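Local coordinates for protein neuraminidase (Influenza A virus, PDB 4GDI) that forms the tetrameric neuraminidase-like beta-propeller ectodomain of a bat influenza A surface protein, possibly a sialidase, with a diverged putative active site, at residues 312-317 against 368-373; 316-321 against 341-346; 22-27 against 358-363; 279-284 against 292-297. All blocks are in the same frame, centred on the assembly; numbering follows the deposited sequence.

Contacts 3 and 4 are buried strand pairings; contacts 1 and 2 are partly buried. Contacts 2 and 3 belong to one antiparallel sheet, the propeller blade that the N-terminal strand completes. Contact 4 is a hairpin in the preceding sheet. Contact 1 joins the corner between these two sheets to the C-terminal tail. It shares Lys316 and Arg317 with contact 2, and its Leu312 and Phe313 pack on residues of contacts 4, 2 and 3. Contact 1 rests on one carboxylate held by backbone N-H groups; contact 2 adds arginine-glutamate salt bridges. Contact 3 combines ring packing with a hydroxyl pair; contact 4 has waters between its side chains. Contacts 1 to 3 reach the second subunit, contact 2 through Lys316 alone.

Contact 1. Residues 312-317 against 368-373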
# COMPACT_ATOMS: atom_id res chain seq x y z
N LEU A 312 -14.96 30.95 9.15
CA LEU A 312 -14.53 29.84 8.30
C LEU A 312 -15.70 28.94 7.92
O LEU A 312 -15.78 28.45 6.78
CB LEU A 312 -13.46 29.02 9.02
CG LEU A 312 -12.14 29.75 9.28
CD1 LEU A 312 -11.14 28.79 9.97
CD2 LEU A 312 -11.56 30.31 7.98
N PHE A 313 -16.60 28.73 8.87
CA PHE A 313 -17.86 28.03 8.60
C PHE A 313 -18.99 28.85 9.22
O PHE A 313 -18.79 29.49 10.25
CB PHE A 313 -17.84 26.63 9.21
CG PHE A 313 -16.84 25.69 8.59
CD1 PHE A 313 -17.15 25.00 7.43
CD2 PHE A 313 -15.60 25.50 9.18
CE1 PHE A 313 -16.22 24.13 6.85
CE2 PHE A 313 -14.68 24.63 8.61
CZ PHE A 313 -14.98 23.95 7.45
N SER A 314 -20.18 28.83 8.61
CA SER A 314 -21.33 29.53 9.20
C SER A 314 -22.34 28.56 9.76
O SER A 314 -22.76 28.70 10.91
CB SER A 314 -22.03 30.42 8.18
OG SER A 314 -21.15 31.42 7.68
N ASN A 315 -22.74 27.59 8.95
CA ASN A 315 -23.82 26.69 9.32
C ASN A 315 -23.38 25.25 9.59
O ASN A 315 -24.05 24.54 10.33
CB ASN A 315 -24.89 26.71 8.23
CG ASN A 315 -25.59 28.05 8.14
OD1 ASN A 315 -26.06 28.59 9.14
ND2 ASN A 315 -25.63 28.61 6.93
N LYS A 316 -22.27 24.81 9.01
CA LYS A 316 -21.81 23.43 9.22
C LYS A 316 -21.67 23.17 10.70
O LYS A 316 -21.22 24.04 11.45
CB LYS A 316 -20.47 23.17 8.52
CG LYS A 316 -20.55 22.15 7.40
CD LYS A 316 -19.19 21.96 6.71
CE LYS A 316 -19.30 21.09 5.47
NZ LYS A 316 -20.27 19.95 5.64
N ARG A 317 -22.06 21.98 11.14
CA ARG A 317 -21.92 21.63 12.55
C ARG A 317 -20.46 21.29 12.84
O ARG A 317 -19.82 20.55 12.07
CB ARG A 317 -22.80 20.45 12.91
CG ARG A 317 -22.81 20.13 14.38
CD ARG A 317 -23.80 19.02 14.69
NE ARG A 317 -23.69 18.52 16.06
CZ ARG A 317 -24.45 18.91 17.07
NH1 ARG A 317 -25.42 19.80 16.89
NH2 ARG A 317 -24.25 18.39 18.28
N ASN A 368 -12.79 36.62 3.34
CA ASN A 368 -13.55 35.90 4.35
C ASN A 368 -14.38 34.80 3.70
O ASN A 368 -15.62 34.82 3.75
CB ASN A 368 -14.42 36.90 5.11
CG ASN A 368 -15.01 36.31 6.37
OD1 ASN A 368 -14.57 35.27 6.86
ND2 ASN A 368 -16.02 36.97 6.92
N ILE A 369 -13.70 33.82 3.12
CA ILE A 369 -14.38 32.71 2.46
C ILE A 369 -15.14 31.85 3.45
O ILE A 369 -14.67 31.59 4.55
CB ILE A 369 -13.40 31.81 1.70
CG1 ILE A 369 -12.89 32.53 0.46
CG2 ILE A 369 -14.09 30.52 1.27
CD1 ILE A 369 -12.15 31.62 -0.48
N ASN A 370 -16.34 31.44 3.05
CA ASN A 370 -17.14 30.55 3.86
C ASN A 370 -17.01 29.15 3.29
O ASN A 370 -17.36 28.92 2.13
CB ASN A 370 -18.60 31.00 3.84
CG ASN A 370 -19.46 30.21 4.80
OD1 ASN A 370 -19.33 28.99 4.90
ND2 ASN A 370 -20.33 30.90 5.51
N TRP A 371 -16.47 28.23 4.08
CA TRP A 371 -16.19 26.90 3.56
C TRP A 371 -17.37 25.94 3.72
O TRP A 371 -17.21 24.74 3.49
CB TRP A 371 -14.94 26.32 4.24
CG TRP A 371 -13.71 27.06 3.85
CD1 TRP A 371 -13.10 28.07 4.53
CD2 TRP A 371 -12.95 26.88 2.64
NE1 TRP A 371 -12.00 28.52 3.84
CE2 TRP A 371 -11.89 27.81 2.68
CE3 TRP A 371 -13.07 26.02 1.55
CZ2 TRP A 371 -10.95 27.89 1.66
CZ3 TRP A 371 -12.12 26.11 0.54
CH2 TRP A 371 -11.08 27.04 0.60
N ASP A 372 -18.54 26.46 4.11
CA ASP A 372 -19.75 25.65 4.21
C ASP A 372 -20.01 24.93 2.88
O ASP A 372 -20.38 23.75 2.86
CB ASP A 372 -20.98 26.51 4.52
CG ASP A 372 -21.15 26.80 6.00
OD1 ASP A 372 -20.50 26.13 6.84
OD2 ASP A 372 -21.96 27.70 6.34
N SER A 373 -19.81 25.65 1.78
CA SER A 373 -20.03 25.10 0.45
C SER A 373 -21.45 24.58 0.24
O SER A 373 -22.24 24.42 1.18
CB SER A 373 -19.03 23.96 0.16
OG SER A 373 -17.76 24.45 -0.25
OXT SER A 373 -21.86 24.32 -0.89
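Leu312 CA lies 5.2 Å from Asn370 CA, and Phe313 CA 5.3 Å from Asp372 CA, where a corner of the chain meets the C-terminal tail. One backbone bond joins the two: Trp371 N donates to Leu312 O at 2.8 Å, nearly straight at 167°. Asp372 carries most of the rest. Its CG lies beside its own backbone N (chi1 -84°), and the carboxylate meets three successive N-H groups of the corner. OD2 takes Asn315 N on its syn side at 2.7 Å. It also takes Ser314 N, from above the carboxylate plane. OD1 accepts from Lys316 N at 3.1 Å, again from above the plane. Weaker bonds run from Ser314 N and Asn315 N to OD1.

The same OD1 lies at the edge of the Phe313 ring, 3.6 Å from CD1. Further out on that ring, CE1 touches Trp371 CB at 3.6 Å. The ring also packs on Leu341 and Ile343 of strand 338-346. One face of the Trp371 indole is covered by CG2 of Ile369, and Trp371 also packs on Asn117 of the second subunit. Asn370 OD1 accepts from Asp372 N at 2.8 Å. This is an Asx turn, and it holds the backbone N of the residue that bears the carboxylate. Leu312 and Phe313 both face Phe291, a classic beta bulge.

The contact thus ties the tail to the corner by a carboxylate. The cluster of backbone N-H groups around Asp372 would stabilise its negative charge, which is consistent with an ionised side chain.

Contact 2. Residues 316-321 against 341-346. With NO3 (nitrate ion), chain B.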
# COMPACT_ATOMS: atom_id res chain seq x y z
N LYS A 316 -22.27 24.81 9.01
CA LYS A 316 -21.81 23.43 9.22
C LYS A 316 -21.67 23.17 10.70
O LYS A 316 -21.22 24.04 11.45
CB LYS A 316 -20.47 23.17 8.52
CG LYS A 316 -20.55 22.15 7.40
CD LYS A 316 -19.19 21.96 6.71
CE LYS A 316 -19.30 21.09 5.47
NZ LYS A 316 -20.27 19.95 5.64
N ARG A 317 -22.06 21.98 11.14
CA ARG A 317 -21.92 21.63 12.55
C ARG A 317 -20.46 21.29 12.84
O ARG A 317 -19.82 20.55 12.07
CB ARG A 317 -22.80 20.45 12.91
CG ARG A 317 -22.81 20.13 14.38
CD ARG A 317 -23.80 19.02 14.69
NE ARG A 317 -23.69 18.52 16.06
CZ ARG A 317 -24.45 18.91 17.07
NH1 ARG A 317 -25.42 19.80 16.89
NH2 ARG A 317 -24.25 18.39 18.28
N THR A 318 -19.92 21.85 13.92
CA THR A 318 -18.50 21.66 14.22
C THR A 318 -18.35 21.06 15.61
O THR A 318 -19.25 21.20 16.44
CB THR A 318 -17.72 22.99 14.10
OG1 THR A 318 -18.36 23.99 14.89
CG2 THR A 318 -17.68 23.46 12.65
N GLY A 319 -17.25 20.36 15.86
CA GLY A 319 -17.00 19.81 17.18
C GLY A 319 -15.66 20.22 17.78
O GLY A 319 -15.32 21.41 17.84
N ARG A 320 -14.91 19.23 18.25
CA ARG A 320 -13.59 19.43 18.88
C ARG A 320 -12.62 20.11 17.92
O ARG A 320 -12.73 19.97 16.70
CB ARG A 320 -13.01 18.06 19.31
CG ARG A 320 -13.84 17.32 20.40
CD ARG A 320 -13.43 15.86 20.61
NE ARG A 320 -11.98 15.71 20.78
CZ ARG A 320 -11.14 15.32 19.81
NH1 ARG A 320 -11.60 15.02 18.61
NH2 ARG A 320 -9.84 15.22 20.07
N SER A 321 -11.66 20.84 18.48
CA SER A 321 -10.58 21.38 17.65
C SER A 321 -9.31 21.48 18.48
O SER A 321 -9.36 21.54 19.71
CB SER A 321 -10.99 22.75 17.08
OG SER A 321 -11.28 23.67 18.13
N LEU A 341 -10.04 20.27 13.16
CA LEU A 341 -11.41 20.60 13.54
C LEU A 341 -12.38 19.52 13.07
O LEU A 341 -12.38 19.14 11.91
CB LEU A 341 -11.78 21.95 12.92
CG LEU A 341 -13.26 22.34 12.90
CD1 LEU A 341 -13.72 22.66 14.29
CD2 LEU A 341 -13.44 23.54 11.98
N GLU A 342 -13.17 19.00 14.01
CA GLU A 342 -14.22 18.03 13.71
C GLU A 342 -15.35 18.73 12.97
O GLU A 342 -15.86 19.77 13.43
CB GLU A 342 -14.81 17.42 14.99
CG GLU A 342 -13.96 16.34 15.64
CD GLU A 342 -14.56 15.82 16.94
OE1 GLU A 342 -15.44 16.52 17.50
OE2 GLU A 342 -14.17 14.71 17.38
N ILE A 343 -15.69 18.17 11.82
CA ILE A 343 -16.87 18.57 11.06
C ILE A 343 -17.88 17.44 11.23
O ILE A 343 -17.56 16.28 10.97
CB ILE A 343 -16.52 18.73 9.57
CG1 ILE A 343 -15.44 19.80 9.38
CG2 ILE A 343 -17.77 19.04 8.74
CD1 ILE A 343 -15.83 21.17 9.86
N GLU A 344 -19.08 17.75 11.70
CA GLU A 344 -20.06 16.69 11.98
C GLU A 344 -21.04 16.53 10.83
O GLU A 344 -21.55 17.51 10.31
CB GLU A 344 -20.79 16.96 13.29
CG GLU A 344 -20.14 16.25 14.48
CD GLU A 344 -19.88 17.16 15.67
OE1 GLU A 344 -20.69 18.08 15.91
OE2 GLU A 344 -18.86 16.95 16.36
N ASP A 345 -21.27 15.28 10.43
CA ASP A 345 -22.14 14.98 9.30
C ASP A 345 -23.24 13.99 9.73
O ASP A 345 -22.98 13.05 10.49
CB ASP A 345 -21.33 14.38 8.15
CG ASP A 345 -20.21 15.31 7.66
OD1 ASP A 345 -20.51 16.49 7.38
OD2 ASP A 345 -19.05 14.85 7.57
N GLN A 346 -24.46 14.22 9.25
CA GLN A 346 -25.56 13.32 9.57
C GLN A 346 -25.58 12.16 8.58
O GLN A 346 -25.43 12.36 7.38
CB GLN A 346 -26.90 14.07 9.51
CG GLN A 346 -28.08 13.24 10.00
CD GLN A 346 -27.93 12.79 11.45
OE1 GLN A 346 -27.46 13.55 12.30
NE2 GLN A 346 -28.30 11.54 11.73
N NO3 B . -13.70 16.22 24.04
O1 NO3 B . -12.36 16.11 23.64
O2 NO3 B . -14.35 15.10 24.59
O3 NO3 B . -14.38 17.43 23.89
O HOH W 1 -18.57 17.45 4.89
O HOH W 2 -22.47 19.65 9.54
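The guanidinium of Arg320 meets Glu342 and a nitrate ion at its edge. NH1 gives a salt bridge to Glu342 OE2 at 2.9 Å, with the oxygen almost in the guanidinium plane. Seen from Glu342, however, NH1 stands well above the carboxylate, and the two planes are 67° apart. NE donates to nitrate O1 at 2.9 Å; the ion probably comes from the crystallisation liquor. The third nitrogen, NH2, donates to Ala44 O. The other oxygen of Glu342, OE1, accepts from Arg320 N at 2.9 Å, so both ends of one carboxylate grip Arg320.

The Arg317 guanidinium meets Glu344 obliquely. The Arg317 side chain is extended from CG to NE and runs beside Glu344 CB. NE reaches OE1 at 3.0 Å in a salt bridge whose hydrogen bond is weak, bent to 127°. Glu344 OE2 approaches Gly319 CA at 3.5 Å.

The backbones pair antiparallel. Thr318 with Ile343 and Ser321 with Leu341 are non-hydrogen-bonded pairs. The register shifts by one between them, a beta bulge: Gly319 N donates to Glu342 O, while Glu342 N donates to Arg320 O. At the corner, Lys316 CD rests on Ile343 CG2 at 3.8 Å. Lys316 NZ makes its salt bridge with Glu76 of the second subunit; a long ion pair and a water link it to Asp345.

Strand 317-324 forms one border of its four-stranded blade. Strand 352-362 flanks strand 338-346 on the other side, where Met352 and Leu356 touch Glu344 and Glu342. Phe291 of strand 289-296 packs on Ser321 and Leu341.

Contact 3. Residues 22-27 against 358-363; sequences VPTHRG and TFCGIN. With GOL (glycerol), chain T.
Phe359 lies against Val22 and Pro23 along one side of its ring. CB stands 3.7 Å from Val22 O. CG comes next, near Pro23 CA. On the near side of the ring, CD2 is 3.4 Å from Pro23 N, and CE2 is 3.6 Å from Pro23 CB. CZ, at the tip, still meets that same CB. Pro23 CB sits over the ring face, offset toward the rim, in a CH-pi contact.

Val22 and Cys360 form an antiparallel hydrogen-bonded pair with a bond each way, and Thr358 N donates to His25 O. Thr24 and His25 both face Thr358, a classic beta bulge: Thr24 N donates to Thr358 O, and His25 N adds a weak bond. Strand 20-25 thereby forms the outer edge of a blade whose other strands come from the C-terminal part of the chain. Such pairing of an N-terminal strand with C-terminal ones closes the neuraminidase propeller.

Beside the bulge the hydroxyls of Thr24 and Thr358 hydrogen-bond, OG1 to OG1 at 2.8 Å. Thr24 OG1 lies between the backbone N and the carbonyl carbon (chi1 54°), which brings it there. Glycerol, probably from the crystallisation liquor, hydrogen-bonds through its O1 to Thr358 OG1 at 2.9 Å. Thr24 CG2 touches SG of Cys360, which is disulfide-bonded to Cys338. Val22 CG2 packs on Ile362 CG2 at 3.6 Å. Phe124 of the second subunit packs on Val22.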
# COMPACT_ATOMS: atom_id res chain seq x y z
N VAL A 22 -6.02 28.80 6.05
CA VAL A 22 -6.50 28.11 4.86
C VAL A 22 -6.62 26.61 5.11
O VAL A 22 -5.81 26.03 5.83
CB VAL A 22 -5.58 28.38 3.65
CG1 VAL A 22 -5.59 29.86 3.30
CG2 VAL A 22 -4.17 27.89 3.91
N PRO A 23 -7.65 25.98 4.51
CA PRO A 23 -7.81 24.54 4.70
C PRO A 23 -6.78 23.75 3.90
O PRO A 23 -6.64 23.97 2.69
CB PRO A 23 -9.23 24.28 4.16
CG PRO A 23 -9.44 25.36 3.14
CD PRO A 23 -8.70 26.56 3.66
N THR A 24 -6.08 22.84 4.55
CA THR A 24 -5.14 22.00 3.83
C THR A 24 -5.78 20.64 3.57
O THR A 24 -5.33 19.89 2.72
CB THR A 24 -3.83 21.84 4.59
OG1 THR A 24 -4.10 21.36 5.91
CG2 THR A 24 -3.09 23.16 4.68
N HIS A 25 -6.85 20.34 4.30
CA HIS A 25 -7.56 19.08 4.16
C HIS A 25 -8.98 19.28 4.64
O HIS A 25 -9.22 19.59 5.79
CB HIS A 25 -6.84 17.98 4.96
CG HIS A 25 -7.63 16.71 5.13
ND1 HIS A 25 -7.53 15.65 4.26
CD2 HIS A 25 -8.52 16.33 6.08
CE1 HIS A 25 -8.33 14.68 4.65
NE2 HIS A 25 -8.94 15.06 5.76
N ARG A 26 -9.94 19.15 3.74
CA ARG A 26 -11.33 19.10 4.15
C ARG A 26 -11.63 17.67 4.56
O ARG A 26 -11.06 16.72 4.00
CB ARG A 26 -12.25 19.56 3.03
CG ARG A 26 -11.94 20.95 2.57
CD ARG A 26 -12.89 21.43 1.53
NE ARG A 26 -14.19 21.72 2.11
CZ ARG A 26 -15.08 22.53 1.55
NH1 ARG A 26 -14.81 23.13 0.40
NH2 ARG A 26 -16.24 22.74 2.15
N GLY A 27 -12.49 17.50 5.54
CA GLY A 27 -12.89 16.16 5.91
C GLY A 27 -13.48 15.47 4.70
O GLY A 27 -14.01 16.13 3.81
N THR A 358 -8.44 20.14 8.46
CA THR A 358 -7.26 20.81 9.01
C THR A 358 -7.06 22.14 8.30
O THR A 358 -7.35 22.26 7.12
CB THR A 358 -5.97 19.97 8.83
OG1 THR A 358 -5.75 19.70 7.45
CG2 THR A 358 -6.04 18.66 9.57
N PHE A 359 -6.55 23.12 9.05
CA PHE A 359 -6.34 24.48 8.57
C PHE A 359 -4.96 24.93 9.07
O PHE A 359 -4.61 24.65 10.21
CB PHE A 359 -7.37 25.45 9.16
CG PHE A 359 -8.73 25.34 8.55
CD1 PHE A 359 -9.61 24.35 8.95
CD2 PHE A 359 -9.15 26.25 7.58
CE1 PHE A 359 -10.87 24.26 8.40
CE2 PHE A 359 -10.41 26.17 7.03
CZ PHE A 359 -11.27 25.17 7.44
N CYS A 360 -4.21 25.61 8.24
CA CYS A 360 -2.90 26.13 8.66
C CYS A 360 -2.84 27.64 8.52
O CYS A 360 -3.50 28.23 7.65
CB CYS A 360 -1.79 25.48 7.84
SG CYS A 360 -1.60 23.72 8.19
N GLY A 361 -2.05 28.27 9.38
CA GLY A 361 -1.89 29.71 9.34
C GLY A 361 -1.07 30.11 8.13
O GLY A 361 -0.20 29.37 7.71
N ILE A 362 -1.38 31.26 7.54
CA ILE A 362 -0.58 31.79 6.43
C ILE A 362 -0.23 33.22 6.78
O ILE A 362 -0.94 33.86 7.54
CB ILE A 362 -1.32 31.77 5.08
CG1 ILE A 362 -2.66 32.52 5.18
CG2 ILE A 362 -1.56 30.33 4.61
CD1 ILE A 362 -3.33 32.80 3.85
N ASN A 363 0.86 33.72 6.22
CA ASN A 363 1.35 35.05 6.55
C ASN A 363 0.78 36.15 5.65
O ASN A 363 1.36 37.22 5.55
CB ASN A 363 2.87 35.07 6.49
CG ASN A 363 3.41 34.61 5.14
OD1 ASN A 363 2.77 34.80 4.10
ND2 ASN A 363 4.59 33.99 5.16
C1 GOL T . -2.31 18.23 6.28
O1 GOL T . -3.33 18.17 7.26
C2 GOL T . -1.18 19.12 6.78
O2 GOL T . -1.62 20.45 6.70
C3 GOL T . 0.09 18.94 5.96
O3 GOL T . 0.52 17.60 6.00

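Contact 4. Residues 279-284 against 292-297; sequences TSKTKA and VLEQIP
A beta hairpin brings Thr279 and Lys281 of strand 277-281 against Glu294 and Val292 of strand 289-296. Both pairs are hydrogen-bonded, with a bond in each direction. Val292 N to Lys281 O is short, at 2.7 Å. Thr279 N donates to Glu294 O at 2.9 Å. Between them Ser280 and Leu293 form the non-hydrogen-bonded pair. Leu293 CD2 touches Ser280 CB at 3.8 Å there, while Ser280 OG donates to Phe270 O.

Strand 289-296 lies between strands 277-281 and 309-311 in a propeller blade. Through the backbone, Leu293 bonds to Tyr310 of strand 309-311, and Gln295 to Ser307 and Leu308 just before it.

The face of Thr279, Lys281, Val292 and Glu294 carries the polar contacts. The Glu294 chain is extended (chi2 177°); its OE1 is linked by two waters to Thr279 OG1. One of them donates to Val292 O at 3.0 Å as well. Lys281 runs straight beyond CG, and its CE is 3.7 Å from Glu294 OE1. Its NZ stays 4.1 Å from that oxygen, beyond salt-bridge range. At one end Thr279 CG2 meets Ile296 CD1. At the other, Val292 CG2 packs on Lys283 CA at 3.9 Å, and Lys283 NZ forms a salt bridge with Glu311.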
# COMPACT_ATOMS: atom_id res chain seq x y z
N THR A 279 -8.44 33.68 18.80
CA THR A 279 -9.45 32.88 19.46
C THR A 279 -10.23 32.12 18.42
O THR A 279 -10.21 32.49 17.25
CB THR A 279 -10.43 33.75 20.27
OG1 THR A 279 -10.95 34.78 19.43
CG2 THR A 279 -9.72 34.38 21.47
N SER A 280 -10.92 31.07 18.85
CA SER A 280 -11.74 30.29 17.94
C SER A 280 -13.00 29.79 18.65
O SER A 280 -12.95 29.41 19.82
CB SER A 280 -10.92 29.14 17.34
OG SER A 280 -10.42 28.30 18.36
N LYS A 281 -14.13 29.82 17.95
CA LYS A 281 -15.40 29.43 18.55
C LYS A 281 -16.50 29.19 17.52
O LYS A 281 -16.39 29.58 16.34
CB LYS A 281 -15.84 30.51 19.54
CG LYS A 281 -16.11 31.87 18.88
CD LYS A 281 -16.55 32.93 19.90
CE LYS A 281 -17.09 34.19 19.20
NZ LYS A 281 -17.69 35.17 20.17
N THR A 282 -17.56 28.52 17.95
CA THR A 282 -18.76 28.38 17.14
C THR A 282 -19.28 29.78 16.77
O THR A 282 -19.15 30.73 17.54
CB THR A 282 -19.85 27.61 17.90
OG1 THR A 282 -20.14 28.29 19.12
CG2 THR A 282 -19.39 26.16 18.21
N LYS A 283 -19.84 29.91 15.58
CA LYS A 283 -20.49 31.15 15.17
C LYS A 283 -21.50 31.55 16.24
O LYS A 283 -21.41 32.64 16.81
CB LYS A 283 -21.16 30.94 13.81
CG LYS A 283 -22.06 32.08 13.32
CD LYS A 283 -21.30 33.38 13.16
CE LYS A 283 -22.21 34.48 12.61
NZ LYS A 283 -22.81 34.14 11.28
N ALA A 284 -22.42 30.65 16.55
CA ALA A 284 -23.51 30.94 17.47
C ALA A 284 -23.25 30.38 18.87
O ALA A 284 -22.71 29.28 19.02
CB ALA A 284 -24.80 30.36 16.92
N VAL A 292 -15.42 30.38 13.92
CA VAL A 292 -14.94 31.74 13.71
C VAL A 292 -13.57 31.97 14.37
O VAL A 292 -13.37 31.68 15.56
CB VAL A 292 -15.97 32.75 14.27
CG1 VAL A 292 -15.44 34.17 14.18
CG2 VAL A 292 -17.28 32.61 13.52
N LEU A 293 -12.63 32.49 13.59
CA LEU A 293 -11.29 32.80 14.06
C LEU A 293 -11.17 34.32 14.20
O LEU A 293 -11.44 35.05 13.25
CB LEU A 293 -10.26 32.28 13.05
CG LEU A 293 -9.73 30.86 13.30
CD1 LEU A 293 -8.71 30.85 14.42
CD2 LEU A 293 -10.87 29.92 13.62
N GLU A 294 -10.78 34.79 15.38
CA GLU A 294 -10.63 36.23 15.61
C GLU A 294 -9.25 36.57 16.12
O GLU A 294 -8.72 35.92 17.03
CB GLU A 294 -11.70 36.72 16.56
CG GLU A 294 -13.12 36.61 15.97
CD GLU A 294 -14.20 37.03 16.94
OE1 GLU A 294 -14.40 36.34 17.96
OE2 GLU A 294 -14.87 38.06 16.68
N GLN A 295 -8.66 37.60 15.53
CA GLN A 295 -7.34 38.06 15.91
C GLN A 295 -7.41 39.20 16.93
O GLN A 295 -8.17 40.16 16.76
CB GLN A 295 -6.60 38.56 14.68
CG GLN A 295 -5.14 38.90 14.93
CD GLN A 295 -4.55 39.73 13.81
OE1 GLN A 295 -5.15 40.70 13.37
NE2 GLN A 295 -3.37 39.35 13.33
N ILE A 296 -6.60 39.08 17.98
CA ILE A 296 -6.51 40.07 19.05
C ILE A 296 -5.06 40.52 19.15
O ILE A 296 -4.26 39.86 19.81
CB ILE A 296 -6.93 39.48 20.42
CG1 ILE A 296 -8.35 38.92 20.37
CG2 ILE A 296 -6.86 40.55 21.50
CD1 ILE A 296 -8.76 38.24 21.68
N PRO A 297 -4.73 41.64 18.49
CA PRO A 297 -3.35 42.13 18.37
C PRO A 297 -2.60 42.28 19.69
O PRO A 297 -1.39 42.04 19.73
CB PRO A 297 -3.54 43.49 17.69
CG PRO A 297 -4.70 43.26 16.80
CD PRO A 297 -5.65 42.42 17.64
O HOH W 3 -13.16 33.62 17.79
O HOH W 4 -12.49 36.88 20.44